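Local structure of 2'-deoxycytidine 5'-triphosphate deaminase (Agrobacterium tumefaciens, 2R9Q) at residues D44-S49 with P95-L100; F153-R158 with V228-K233; L253-D258 with L315-H320. The protein probably deaminates dCTP to dUTP with release of ammonia, a step that supplies precursor for thymidine nucleotide synthesis. One frame throughout, in Å; residues are numbered along the deposited sequence.

Contact 1: D44-S49 with P95-L100; sequences DLRLGS and PLMESL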
loop_
_atom_site.group_PDB
_atom_site.type_symbol
_atom_site.label_atom_id
_atom_site.label_comp_id
_atom_site.label_asym_id
_atom_site.label_seq_id
_atom_site.Cartn_x
_atom_site.Cartn_y
_atom_site.Cartn_z
ATOM N N ASP B 44 5.979 -26.937 -21.410
ATOM C CA ASP B 44 5.998 -25.465 -21.433
ATOM C C ASP B 44 5.128 -24.877 -22.539
ATOM O O ASP B 44 5.070 -25.395 -23.658
ATOM C CB ASP B 44 7.417 -24.921 -21.569
ATOM C CG ASP B 44 8.208 -25.050 -20.281
ATOM O OD1 ASP B 44 7.694 -25.702 -19.334
ATOM O OD2 ASP B 44 9.329 -24.490 -20.223
ATOM N N LEU B 45 4.440 -23.805 -22.164
ATOM C CA LEU B 45 3.576 -23.048 -23.036
ATOM C C LEU B 45 4.233 -21.711 -23.341
ATOM O O LEU B 45 4.834 -21.099 -22.475
ATOM C CB LEU B 45 2.205 -22.825 -22.382
ATOM C CG LEU B 45 1.368 -24.039 -22.009
ATOM C CD1 LEU B 45 0.260 -23.585 -21.029
ATOM C CD2 LEU B 45 0.818 -24.726 -23.262
ATOM N N ARG B 46 4.108 -21.274 -24.581
ATOM C CA ARG B 46 4.740 -20.075 -25.057
ATOM C C ARG B 46 3.705 -19.023 -25.379
ATOM O O ARG B 46 2.672 -19.320 -25.943
ATOM C CB ARG B 46 5.545 -20.352 -26.338
ATOM C CG ARG B 46 6.680 -21.343 -26.227
ATOM C CD ARG B 46 7.313 -21.611 -27.571
ATOM N NE ARG B 46 6.485 -22.450 -28.452
ATOM C CZ ARG B 46 6.889 -22.906 -29.641
ATOM N NH1 ARG B 46 6.081 -23.641 -30.384
ATOM N NH2 ARG B 46 8.102 -22.640 -30.090
ATOM N N LEU B 47 4.042 -17.786 -25.050
ATOM C CA LEU B 47 3.276 -16.610 -25.449
ATOM C C LEU B 47 3.283 -16.386 -26.954
ATOM O O LEU B 47 4.314 -16.569 -27.652
ATOM C CB LEU B 47 3.806 -15.326 -24.771
ATOM C CG LEU B 47 4.053 -15.305 -23.256
ATOM C CD1 LEU B 47 4.428 -13.893 -22.797
ATOM C CD2 LEU B 47 2.871 -15.874 -22.495
ATOM N N GLY B 48 2.109 -16.001 -27.432
ATOM C CA GLY B 48 1.916 -15.498 -28.780
ATOM C C GLY B 48 2.433 -14.061 -28.936
ATOM O O GLY B 48 3.185 -13.568 -28.101
ATOM N N SER B 49 2.027 -13.424 -30.032
ATOM C CA SER B 49 2.493 -12.085 -30.432
ATOM C C SER B 49 1.723 -10.866 -29.866
ATOM O O SER B 49 2.169 -9.749 -30.032
ATOM C CB SER B 49 2.461 -11.997 -31.959
ATOM O OG SER B 49 3.218 -13.042 -32.551
ATOM N N PRO B 95 -2.974 -14.755 -25.655
ATOM C CA PRO B 95 -3.092 -16.003 -26.422
ATOM C C PRO B 95 -1.771 -16.725 -26.518
ATOM O O PRO B 95 -0.731 -16.123 -26.783
ATOM C CB PRO B 95 -3.607 -15.552 -27.806
ATOM C CG PRO B 95 -4.312 -14.249 -27.541
ATOM C CD PRO B 95 -3.479 -13.607 -26.424
ATOM N N LEU B 96 -1.835 -18.021 -26.261
ATOM C CA LEU B 96 -0.676 -18.847 -26.255
ATOM C C LEU B 96 -0.504 -19.417 -27.657
ATOM O O LEU B 96 -1.470 -19.554 -28.397
ATOM C CB LEU B 96 -0.815 -19.924 -25.169
ATOM C CG LEU B 96 -0.849 -19.495 -23.687
ATOM C CD1 LEU B 96 -1.240 -20.693 -22.791
ATOM C CD2 LEU B 96 0.456 -18.863 -23.223
ATOM N N MET B 97 0.740 -19.698 -28.039
ATOM C CA MET B 97 1.037 -20.364 -29.318
ATOM C C MET B 97 0.434 -21.819 -29.413
ATOM O O MET B 97 -0.010 -22.268 -30.463
ATOM C CB MET B 97 2.547 -20.368 -29.546
ATOM C CG MET B 97 3.186 -18.999 -29.787
ATOM S SD MET B 97 5.006 -19.031 -29.956
ATOM C CE MET B 97 5.203 -20.097 -31.367
ATOM N N GLU B 98 0.385 -22.529 -28.296
ATOM C CA GLU B 98 -0.125 -23.899 -28.282
ATOM C C GLU B 98 -1.640 -23.970 -28.235
ATOM O O GLU B 98 -2.287 -23.181 -27.555
ATOM C CB GLU B 98 0.462 -24.685 -27.120
ATOM C CG GLU B 98 1.945 -24.987 -27.280
ATOM C CD GLU B 98 2.815 -23.741 -27.195
ATOM O OE1 GLU B 98 2.578 -22.894 -26.287
ATOM O OE2 GLU B 98 3.721 -23.614 -28.038
ATOM N N SER B 99 -2.201 -24.902 -28.994
ATOM C CA SER B 99 -3.638 -25.188 -28.950
ATOM C C SER B 99 -3.870 -26.695 -28.948
ATOM O O SER B 99 -2.946 -27.483 -29.204
ATOM C CB SER B 99 -4.462 -24.425 -30.039
ATOM O OG SER B 99 -4.301 -24.874 -31.373
ATOM N N LEU B 100 -5.094 -27.076 -28.594
ATOM C CA LEU B 100 -5.405 -28.468 -28.319
ATOM C C LEU B 100 -6.566 -29.031 -29.156
ATOM O O LEU B 100 -7.475 -28.313 -29.552
ATOM C CB LEU B 100 -5.678 -28.662 -26.820
ATOM C CG LEU B 100 -4.546 -28.345 -25.831
ATOM C CD1 LEU B 100 -5.105 -28.373 -24.415
ATOM C CD2 LEU B 100 -3.323 -29.300 -25.983
#
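E98 OE2 has several groups on it: R46 NE forms a salt bridge at 3.0 Å from it, R46 NH1 adds a weak second bond, and S29 OG bonds both E98 OE2 and R46 NH1. NE meets OE2 on its syn side, and the guanidinium and carboxylate planes are nearly coplanar, 28° apart. The other oxygen, OE1, takes the backbone N of R46 at 2.8 Å in an almost straight bond, so one carboxylate holds both the main chain and the side chain of the same arginine. A bend in E98 at chi2 (68°) swings CD back toward R46 N, and a turn in R46 at chi3 (-74°) places NE at the carboxylate. M97 lays its terminal methyl over the centre of the guanidinium, with CE 3.7 Å from R46 CZ. Where the chain turns its corner, M97 N donates to R46 O (2.9 Å), and G48 N donates to P95 O (2.9 Å), on the two sides of a single bridge between L47 and L96. The two methyls of L96 part company: CD1 meets L45 CD1 at 3.7 Å and CD2 meets L47 CD2 at 3.9 Å. The contact ties two sheets of the N-terminal dUTPase-like region: L45 and L47 pack on I166 and L163 of strand 162-170, while L96 rests on L144 and L146 of strand 143-150.

Contact 2: F153-R158 with V228-K233; sequences FPIVVR and VDVDKK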
loop_
_atom_site.group_PDB
_atom_site.type_symbol
_atom_site.label_atom_id
_atom_site.label_comp_id
_atom_site.label_asym_id
_atom_site.label_seq_id
_atom_site.Cartn_x
_atom_site.Cartn_y
_atom_site.Cartn_z
ATOM N N PHE B 153 7.895 -7.830 -9.082
ATOM C CA PHE B 153 8.812 -7.307 -10.071
ATOM C C PHE B 153 8.100 -7.028 -11.365
ATOM O O PHE B 153 7.352 -7.886 -11.878
ATOM C CB PHE B 153 9.993 -8.278 -10.385
ATOM C CG PHE B 153 10.656 -8.875 -9.175
ATOM C CD1 PHE B 153 11.407 -8.112 -8.343
ATOM C CD2 PHE B 153 10.568 -10.218 -8.917
ATOM C CE1 PHE B 153 11.987 -8.655 -7.255
ATOM C CE2 PHE B 153 11.142 -10.752 -7.825
ATOM C CZ PHE B 153 11.850 -9.961 -7.000
ATOM N N PRO B 154 8.359 -5.843 -11.942
ATOM C CA PRO B 154 7.912 -5.685 -13.310
ATOM C C PRO B 154 8.751 -6.579 -14.242
ATOM O O PRO B 154 9.951 -6.840 -13.977
ATOM C CB PRO B 154 8.130 -4.211 -13.558
ATOM C CG PRO B 154 9.276 -3.826 -12.635
ATOM C CD PRO B 154 9.013 -4.622 -11.424
ATOM N N ILE B 155 8.125 -7.089 -15.285
ATOM C CA ILE B 155 8.759 -8.088 -16.141
ATOM C C ILE B 155 8.736 -7.704 -17.600
ATOM O O ILE B 155 7.899 -6.938 -18.017
ATOM C CB ILE B 155 8.219 -9.500 -15.895
ATOM C CG1 ILE B 155 6.744 -9.633 -16.268
ATOM C CG2 ILE B 155 8.509 -9.940 -14.446
ATOM C CD1 ILE B 155 6.258 -11.082 -16.432
ATOM N N VAL B 156 9.708 -8.196 -18.363
ATOM C CA VAL B 156 9.630 -8.137 -19.829
ATOM C C VAL B 156 9.399 -9.534 -20.422
ATOM O O VAL B 156 10.080 -10.497 -20.066
ATOM C CB VAL B 156 10.817 -7.322 -20.535
ATOM C CG1 VAL B 156 12.064 -7.321 -19.692
ATOM C CG2 VAL B 156 11.112 -7.859 -21.933
ATOM N N VAL B 157 8.410 -9.595 -21.311
ATOM C CA VAL B 157 7.987 -10.802 -22.026
ATOM C C VAL B 157 7.878 -10.544 -23.512
ATOM O O VAL B 157 7.786 -9.412 -23.952
ATOM C CB VAL B 157 6.627 -11.399 -21.492
ATOM C CG1 VAL B 157 6.690 -11.591 -19.979
ATOM C CG2 VAL B 157 5.393 -10.571 -21.950
ATOM N N ARG B 158 7.878 -11.613 -24.284
ATOM C CA ARG B 158 7.763 -11.528 -25.713
ATOM C C ARG B 158 7.236 -12.827 -26.279
ATOM O O ARG B 158 7.038 -13.808 -25.552
ATOM C CB ARG B 158 9.125 -11.222 -26.335
ATOM C CG ARG B 158 10.201 -12.259 -25.979
ATOM C CD ARG B 158 11.509 -11.895 -26.557
ATOM N NE ARG B 158 12.010 -10.627 -26.052
ATOM C CZ ARG B 158 12.641 -10.477 -24.895
ATOM N NH1 ARG B 158 12.833 -11.507 -24.098
ATOM N NH2 ARG B 158 13.085 -9.282 -24.526
ATOM N N VAL B 228 12.435 -7.344 -14.993
ATOM C CA VAL B 228 13.041 -8.635 -15.174
ATOM C C VAL B 228 12.667 -9.237 -16.507
ATOM O O VAL B 228 11.506 -9.490 -16.730
ATOM C CB VAL B 228 12.675 -9.648 -14.076
ATOM C CG1 VAL B 228 13.372 -10.986 -14.375
ATOM C CG2 VAL B 228 13.067 -9.133 -12.734
ATOM N N ASP B 229 13.662 -9.460 -17.373
ATOM C CA ASP B 229 13.486 -10.250 -18.594
ATOM C C ASP B 229 13.379 -11.742 -18.241
ATOM O O ASP B 229 14.325 -12.357 -17.760
ATOM C CB ASP B 229 14.617 -9.990 -19.606
ATOM C CG ASP B 229 14.251 -10.398 -21.042
ATOM O OD1 ASP B 229 13.629 -11.467 -21.239
ATOM O OD2 ASP B 229 14.610 -9.653 -21.990
ATOM N N VAL B 230 12.192 -12.287 -18.483
ATOM C CA VAL B 230 11.844 -13.657 -18.144
ATOM C C VAL B 230 12.533 -14.687 -19.040
ATOM O O VAL B 230 12.621 -15.859 -18.694
ATOM C CB VAL B 230 10.290 -13.877 -18.155
ATOM C CG1 VAL B 230 9.601 -12.828 -17.257
ATOM C CG2 VAL B 230 9.713 -13.911 -19.589
ATOM N N ASP B 231 13.016 -14.232 -20.195
ATOM C CA ASP B 231 13.875 -15.054 -21.071
ATOM C C ASP B 231 15.356 -15.074 -20.642
ATOM O O ASP B 231 16.048 -15.984 -20.968
ATOM C CB ASP B 231 13.739 -14.622 -22.529
ATOM C CG ASP B 231 12.310 -14.733 -23.059
ATOM O OD1 ASP B 231 11.426 -15.249 -22.354
ATOM O OD2 ASP B 231 12.054 -14.291 -24.201
ATOM N N LYS B 232 15.817 -14.096 -19.884
ATOM C CA LYS B 232 17.221 -13.984 -19.521
ATOM C C LYS B 232 17.327 -13.818 -18.016
ATOM O O LYS B 232 17.910 -12.869 -17.553
ATOM C CB LYS B 232 17.879 -12.756 -20.190
ATOM C CG LYS B 232 17.309 -12.267 -21.498
ATOM C CD LYS B 232 17.614 -13.178 -22.669
ATOM C CE LYS B 232 17.664 -12.372 -23.988
ATOM N NZ LYS B 232 16.485 -11.413 -24.131
ATOM N N LYS B 233 16.760 -14.732 -17.244
ATOM C CA LYS B 233 16.672 -14.523 -15.786
ATOM C C LYS B 233 18.048 -14.593 -15.077
ATOM O O LYS B 233 18.294 -13.833 -14.153
ATOM C CB LYS B 233 15.659 -15.472 -15.132
ATOM C CG LYS B 233 14.248 -15.381 -15.650
ATOM C CD LYS B 233 13.334 -16.326 -14.875
ATOM C CE LYS B 233 12.026 -16.546 -15.578
ATOM N NZ LYS B 233 12.114 -17.468 -16.744
#
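R158 takes hold of D229 end-on, NH1 to OD1 at 3.0 Å and NH2 to OD2 at 3.0 Å, the guanidinium and carboxylate nearly coplanar. Its CG sits between the backbone N and the carbonyl carbon (chi1 58°), and a bend at chi3 (62°) turns NE so that it can also bond Q82 O. D229 comes to meet it with CG anti to its own backbone N (chi1 -160°). R158 NH1 also bonds D231 OD2 at 2.9 Å, a second salt bridge, but meets it from well above the carboxylate plane, and D231 OD1 is taken by S161 OG. K232 NZ adds only a weak bond to D229 OD2. The same segments pair in parallel, I155 with V228 and V156 with D229, with V228 N bonded to P154 O, V156 N to V228 O and V230 N to V156 O, in a mixed sheet of strands 84-86, 155-157 and 228-229; it joins the two dUTPase-like regions of the chain. D229 OD1 also accepts from D231 N, an Asx turn that carries the chain out of strand 228-229. V156 sits off the usual rotamers, its CG1 pressed to 3.4 Å from D229 CA. I155 CB touches V230 CG1 at 3.9 Å. V157 CG1 meets V230 CG2 at 3.8 Å. F153 CB meets V228 CG2 at 4.0 Å, while its ring goes edge-to-face with W242.

Contact 3: L253-D258 with L315-H320; sequences LILDPD and LEVRSH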
loop_
_atom_site.group_PDB
_atom_site.type_symbol
_atom_site.label_atom_id
_atom_site.label_comp_id
_atom_site.label_asym_id
_atom_site.label_seq_id
_atom_site.Cartn_x
_atom_site.Cartn_y
_atom_site.Cartn_z
ATOM N N LEU B 253 10.365 -16.555 11.425
ATOM C CA LEU B 253 10.342 -15.462 10.485
ATOM C C LEU B 253 8.978 -14.815 10.454
ATOM O O LEU B 253 8.006 -15.477 10.174
ATOM C CB LEU B 253 10.651 -16.011 9.086
ATOM C CG LEU B 253 10.706 -15.018 7.940
ATOM C CD1 LEU B 253 11.838 -13.997 8.174
ATOM C CD2 LEU B 253 10.842 -15.794 6.602
ATOM N N ILE B 254 8.917 -13.509 10.688
ATOM C CA ILE B 254 7.662 -12.766 10.552
ATOM C C ILE B 254 7.403 -12.522 9.071
ATOM O O ILE B 254 8.151 -11.834 8.389
ATOM C CB ILE B 254 7.639 -11.450 11.390
ATOM C CG1 ILE B 254 7.665 -11.806 12.894
ATOM C CG2 ILE B 254 6.421 -10.565 11.031
ATOM C CD1 ILE B 254 7.837 -10.625 13.818
ATOM N N LEU B 255 6.324 -13.136 8.611
ATOM C CA LEU B 255 5.787 -12.970 7.287
ATOM C C LEU B 255 4.850 -11.751 7.206
ATOM O O LEU B 255 3.705 -11.819 7.654
ATOM C CB LEU B 255 5.021 -14.239 6.893
ATOM C CG LEU B 255 5.741 -15.581 6.713
ATOM C CD1 LEU B 255 4.706 -16.638 6.325
ATOM C CD2 LEU B 255 6.886 -15.500 5.697
ATOM N N ASP B 256 5.366 -10.671 6.612
ATOM C CA ASP B 256 4.657 -9.415 6.304
ATOM C C ASP B 256 3.819 -9.737 5.096
ATOM O O ASP B 256 4.355 -10.270 4.134
ATOM C CB ASP B 256 5.689 -8.261 6.033
ATOM C CG ASP B 256 5.061 -6.909 5.508
ATOM O OD1 ASP B 256 3.959 -6.879 4.896
ATOM O OD2 ASP B 256 5.719 -5.844 5.708
ATOM N N PRO B 257 2.503 -9.447 5.151
ATOM C CA PRO B 257 1.610 -9.906 4.076
ATOM C C PRO B 257 1.849 -9.230 2.706
ATOM O O PRO B 257 1.490 -9.809 1.681
ATOM C CB PRO B 257 0.178 -9.609 4.624
ATOM C CG PRO B 257 0.345 -9.086 5.984
ATOM C CD PRO B 257 1.769 -8.682 6.181
ATOM N N ASP B 258 2.450 -8.037 2.698
ATOM C CA ASP B 258 2.811 -7.357 1.428
ATOM C C ASP B 258 4.106 -7.895 0.773
ATOM O O ASP B 258 4.415 -7.545 -0.345
ATOM C CB ASP B 258 2.976 -5.835 1.620
ATOM C CG ASP B 258 1.757 -5.168 2.308
ATOM O OD1 ASP B 258 1.998 -4.354 3.255
ATOM O OD2 ASP B 258 0.581 -5.457 1.909
ATOM N N LEU B 315 10.315 -23.001 -1.738
ATOM C CA LEU B 315 8.902 -22.658 -1.548
ATOM C C LEU B 315 8.708 -21.143 -1.564
ATOM O O LEU B 315 9.481 -20.410 -0.964
ATOM C CB LEU B 315 8.408 -23.197 -0.185
ATOM C CG LEU B 315 8.595 -24.699 0.104
ATOM C CD1 LEU B 315 8.770 -24.964 1.619
ATOM C CD2 LEU B 315 7.477 -25.568 -0.487
ATOM N N GLU B 316 7.675 -20.677 -2.254
ATOM C CA GLU B 316 7.266 -19.287 -2.127
ATOM C C GLU B 316 6.117 -19.205 -1.118
ATOM O O GLU B 316 5.046 -19.734 -1.340
ATOM C CB GLU B 316 6.911 -18.627 -3.476
ATOM C CG GLU B 316 8.073 -18.538 -4.489
ATOM C CD GLU B 316 8.280 -19.838 -5.229
ATOM O OE1 GLU B 316 7.272 -20.402 -5.699
ATOM O OE2 GLU B 316 9.433 -20.314 -5.313
ATOM N N VAL B 317 6.375 -18.533 -0.012
ATOM C CA VAL B 317 5.431 -18.401 1.075
ATOM C C VAL B 317 5.033 -16.935 1.223
ATOM O O VAL B 317 5.869 -16.023 1.165
ATOM C CB VAL B 317 6.051 -18.952 2.397
ATOM C CG1 VAL B 317 5.161 -18.720 3.576
ATOM C CG2 VAL B 317 6.453 -20.399 2.241
ATOM N N ARG B 318 3.732 -16.737 1.350
ATOM C CA ARG B 318 3.133 -15.455 1.635
ATOM C C ARG B 318 2.116 -15.613 2.768
ATOM O O ARG B 318 1.405 -16.610 2.858
ATOM C CB ARG B 318 2.395 -14.914 0.417
ATOM C CG ARG B 318 3.229 -14.394 -0.736
ATOM C CD ARG B 318 2.245 -13.964 -1.876
ATOM N NE ARG B 318 2.712 -12.870 -2.731
ATOM C CZ ARG B 318 2.701 -11.569 -2.408
ATOM N NH1 ARG B 318 3.149 -10.688 -3.287
ATOM N NH2 ARG B 318 2.268 -11.144 -1.218
ATOM N N SER B 319 2.071 -14.613 3.639
ATOM C CA SER B 319 1.021 -14.523 4.636
ATOM C C SER B 319 -0.149 -13.754 4.046
ATOM O O SER B 319 0.011 -12.873 3.182
ATOM C CB SER B 319 1.497 -13.840 5.916
ATOM O OG SER B 319 1.676 -12.488 5.670
ATOM N N HIS B 320 -1.327 -14.109 4.547
ATOM C CA HIS B 320 -2.568 -13.531 4.086
ATOM C C HIS B 320 -3.259 -12.704 5.161
ATOM O O HIS B 320 -3.451 -13.153 6.293
ATOM C CB HIS B 320 -3.451 -14.642 3.558
ATOM C CG HIS B 320 -2.816 -15.353 2.409
ATOM N ND1 HIS B 320 -2.300 -14.667 1.327
ATOM C CD2 HIS B 320 -2.545 -16.666 2.196
ATOM C CE1 HIS B 320 -1.753 -15.529 0.491
ATOM N NE2 HIS B 320 -1.887 -16.747 0.989
HETATM O O HOH W 1 3.947 -12.727 3.318
HETATM O O HOH W 2 -0.034 -11.864 0.847
#
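P257 and S319 face each other with their CA atoms 4.7 Å apart, just where strand 253-255 gives way to a turn and strand 315-319 reaches its end, and the two backbones are joined through water instead of by direct bonds. A direct hydrogen bond across comes from a side chain: S319 OG donates to L255 O at 2.9 Å. It approaches from well above the carbonyl plane, 65° out of it. OG stands between the backbone N and the carbonyl carbon of S319 (chi1 71°), which also puts it against P257, 3.4 Å from CB of the proline ring. Water 1 donates to D256 O and accepts from S319 N (2.7 Å to that N). Water 2 donates to P257 O at 2.7 Å and to S319 O, and takes a weak bond from R318 NH2. R318's main charge partner is elsewhere: its NH1 forms a salt bridge with D120. On the apolar side L255 and V317 cross at about a right angle, and CD1 of L255 presses on CG1 of V317 at 3.5 Å, closer than carbons usually pack. D256 OD1 accepts from D258 N at 2.9 Å, which makes an Asx turn where the chain leaves its strand. This is an Asx turn at a strand end, water-bridged to the end of a second strand; the contact as a whole joins two separate antiparallel sheets of the C-terminal dUTPase-like region: the pair 252-255 with 324-327, and the larger sheet containing 311-319.

Overall arrangement
The three contacts come in series along the chain, each closing before the next opens. Contact 1 lies in the N-terminal family region and contact 3 in the C-terminal one, their centres about 32 Å apart on opposite sides of the chain's centre. Contact 2 spans both regions, its centre about 17 Å from that of contact 1 and about 23 Å from that of contact 3. It touches contact 1, L47 CD1 packing on V157 CG2 at 3.6 Å, whereas its nearest atoms stay about 8 Å from contact 3. Contacts 1 and 3 each join sheets within their own region, and contact 2 sets a strand of the C-terminal region beside one of the N-terminal region in a small mixed sheet.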